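Local coordinates for ubiquitin-conjugating enzyme (Plasmodium falciparum 3D7, PDB 2H2Y), which probably acts as a ubiquitin-conjugating (E2) enzyme that passes on activated ubiquitin, and is represented here by the conjugating domain of a longer protein, at residues P36-T41 against S125-L130. Residues are numbered along the deposited sequence; the frame is centred on the assembly and turned at random.
Sequences PPINCT and SIISML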
loop_
_atom_site.group_PDB
_atom_site.type_symbol
_atom_site.label_atom_id
_atom_site.label_comp_id
_atom_site.label_asym_id
_atom_site.label_seq_id
_atom_site.Cartn_x
_atom_site.Cartn_y
_atom_site.Cartn_z
ATOM N N PRO A 36 7.967 -0.950 7.571
ATOM C CA PRO A 36 7.206 -1.824 6.682
ATOM C C PRO A 36 6.104 -2.589 7.387
ATOM O O PRO A 36 6.272 -3.003 8.535
ATOM C CB PRO A 36 8.270 -2.776 6.135
ATOM C CG PRO A 36 9.566 -2.073 6.410
ATOM C CD PRO A 36 9.329 -1.461 7.743
ATOM N N PRO A 37 4.947 -2.754 6.723
ATOM C CA PRO A 37 3.849 -3.502 7.343
ATOM C C PRO A 37 4.303 -4.961 7.296
ATOM O O PRO A 37 4.808 -5.416 6.269
ATOM C CB PRO A 37 2.680 -3.225 6.410
ATOM C CG PRO A 37 3.000 -1.869 5.865
ATOM C CD PRO A 37 4.462 -1.984 5.566
ATOM N N ILE A 38 4.146 -5.685 8.398
ATOM C CA ILE A 38 4.585 -7.078 8.473
ATOM C C ILE A 38 4.472 -7.842 7.143
ATOM O O ILE A 38 3.497 -7.695 6.402
ATOM C CB ILE A 38 3.814 -7.830 9.580
ATOM C CG1 ILE A 38 4.525 -9.140 9.912
ATOM C CG2 ILE A 38 2.387 -8.098 9.141
ATOM C CD1 ILE A 38 5.917 -8.949 10.484
ATOM N N ASN A 39 5.497 -8.633 6.834
ATOM C CA ASN A 39 5.549 -9.437 5.609
ATOM C C ASN A 39 5.305 -8.757 4.260
ATOM O O ASN A 39 4.827 -9.395 3.332
ATOM C CB ASN A 39 4.605 -10.625 5.746
ATOM C CG ASN A 39 5.071 -11.599 6.798
ATOM O OD1 ASN A 39 5.575 -11.192 7.850
ATOM N ND2 ASN A 39 4.906 -12.892 6.534
ATOM N N CYS A 40 5.639 -7.476 4.140
ATOM C CA CYS A 40 5.476 -6.768 2.876
ATOM C C CYS A 40 6.826 -6.272 2.382
ATOM O O CYS A 40 7.732 -6.033 3.169
ATOM C CB CYS A 40 4.566 -5.552 3.034
ATOM S SG CYS A 40 2.950 -5.911 3.658
ATOM N N THR A 41 6.953 -6.129 1.071
ATOM C CA THR A 41 8.162 -5.600 0.456
ATOM C C THR A 41 7.606 -4.524 -0.460
ATOM O O THR A 41 6.390 -4.319 -0.495
ATOM C CB THR A 41 8.910 -6.659 -0.376
ATOM O OG1 THR A 41 7.993 -7.321 -1.258
ATOM C CG2 THR A 41 9.575 -7.675 0.540
ATOM N N SER A 125 -3.609 -1.981 7.681
ATOM C CA SER A 125 -5.019 -2.170 8.022
ATOM C C SER A 125 -5.519 -3.308 7.143
ATOM O O SER A 125 -6.183 -4.228 7.621
ATOM C CB SER A 125 -5.836 -0.900 7.736
ATOM O OG SER A 125 -5.363 0.213 8.491
ATOM N N ILE A 126 -5.176 -3.244 5.858
ATOM C CA ILE A 126 -5.578 -4.276 4.914
ATOM C C ILE A 126 -5.085 -5.637 5.364
ATOM O O ILE A 126 -5.825 -6.618 5.289
ATOM C CB ILE A 126 -5.028 -3.999 3.511
ATOM C CG1 ILE A 126 -5.648 -2.718 2.959
ATOM C CG2 ILE A 126 -5.336 -5.168 2.591
ATOM C CD1 ILE A 126 -5.165 -2.362 1.578
ATOM N N ILE A 127 -3.841 -5.696 5.842
ATOM C CA ILE A 127 -3.257 -6.961 6.298
ATOM C C ILE A 127 -4.029 -7.573 7.459
ATOM O O ILE A 127 -4.172 -8.792 7.531
ATOM C CB ILE A 127 -1.799 -6.813 6.778
ATOM C CG1 ILE A 127 -0.948 -6.075 5.749
ATOM C CG2 ILE A 127 -1.217 -8.187 7.016
ATOM C CD1 ILE A 127 -0.576 -6.894 4.564
ATOM N N SER A 128 -4.513 -6.744 8.379
ATOM C CA SER A 128 -5.247 -7.286 9.515
ATOM C C SER A 128 -6.650 -7.676 9.079
ATOM O O SER A 128 -7.266 -8.565 9.667
ATOM C CB SER A 128 -5.305 -6.284 10.681
ATOM O OG SER A 128 -6.150 -5.189 10.399
ATOM N N MET A 129 -7.153 -7.020 8.041
ATOM C CA MET A 129 -8.479 -7.349 7.538
ATOM C C MET A 129 -8.428 -8.770 6.997
ATOM O O MET A 129 -9.372 -9.547 7.175
ATOM C CB MET A 129 -8.880 -6.402 6.419
ATOM C CG MET A 129 -10.199 -6.743 5.786
ATOM S SD MET A 129 -10.366 -5.878 4.253
ATOM C CE MET A 129 -9.438 -6.955 3.196
ATOM N N LEU A 130 -7.321 -9.102 6.333
ATOM C CA LEU A 130 -7.136 -10.437 5.779
ATOM C C LEU A 130 -7.054 -11.463 6.900
ATOM O O LEU A 130 -7.478 -12.601 6.732
ATOM C CB LEU A 130 -5.876 -10.498 4.910
ATOM C CG LEU A 130 -5.952 -9.772 3.558
ATOM C CD1 LEU A 130 -4.628 -9.883 2.824
ATOM C CD2 LEU A 130 -7.068 -10.366 2.725
#
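The carbonyl oxygen of Ser125 accepts two hydrogen bonds in the helical turn that presents Ile127 to Cys40 and Ile38: one from Met129 N at 3.0 Å, the other from Ser128 OG at 2.9 Å. The Ser128 hydroxyl, folded back on its own helix, comes in 20° out of the carbonyl plane, while neighbouring Ile127 reaches across. No hydrogen bond joins the two segments; the contact is apolar and modest in area, and it shows how one branched side chain can serve two partners. Ile127 CD1 meets Cys40 SG at 3.8 Å, and its other branch, CG2, lies 4.2 Å from Ile38 CG2. CG1 anti to the carbonyl carbon (chi1 -50°) and a chi2 of -75° together bring CD1 to the sulfur. Ile38 crosses Ile127 at about a right angle and offers only its CG2 methyl, the longer arm leading away. A type II turn from Pro37 to Cys40 carries Ile38 and delivers Cys40 to the start of strand 40-44. Helix 119-130 lies across one face of the antiparallel UBC-fold meander, with this contact at outermost strand 40-44: Ile127 also touches Tyr56 of strand 51-57, Cys40 touches Val54 there, and Pro37 rests on Leu124 and Ser120 of the helix.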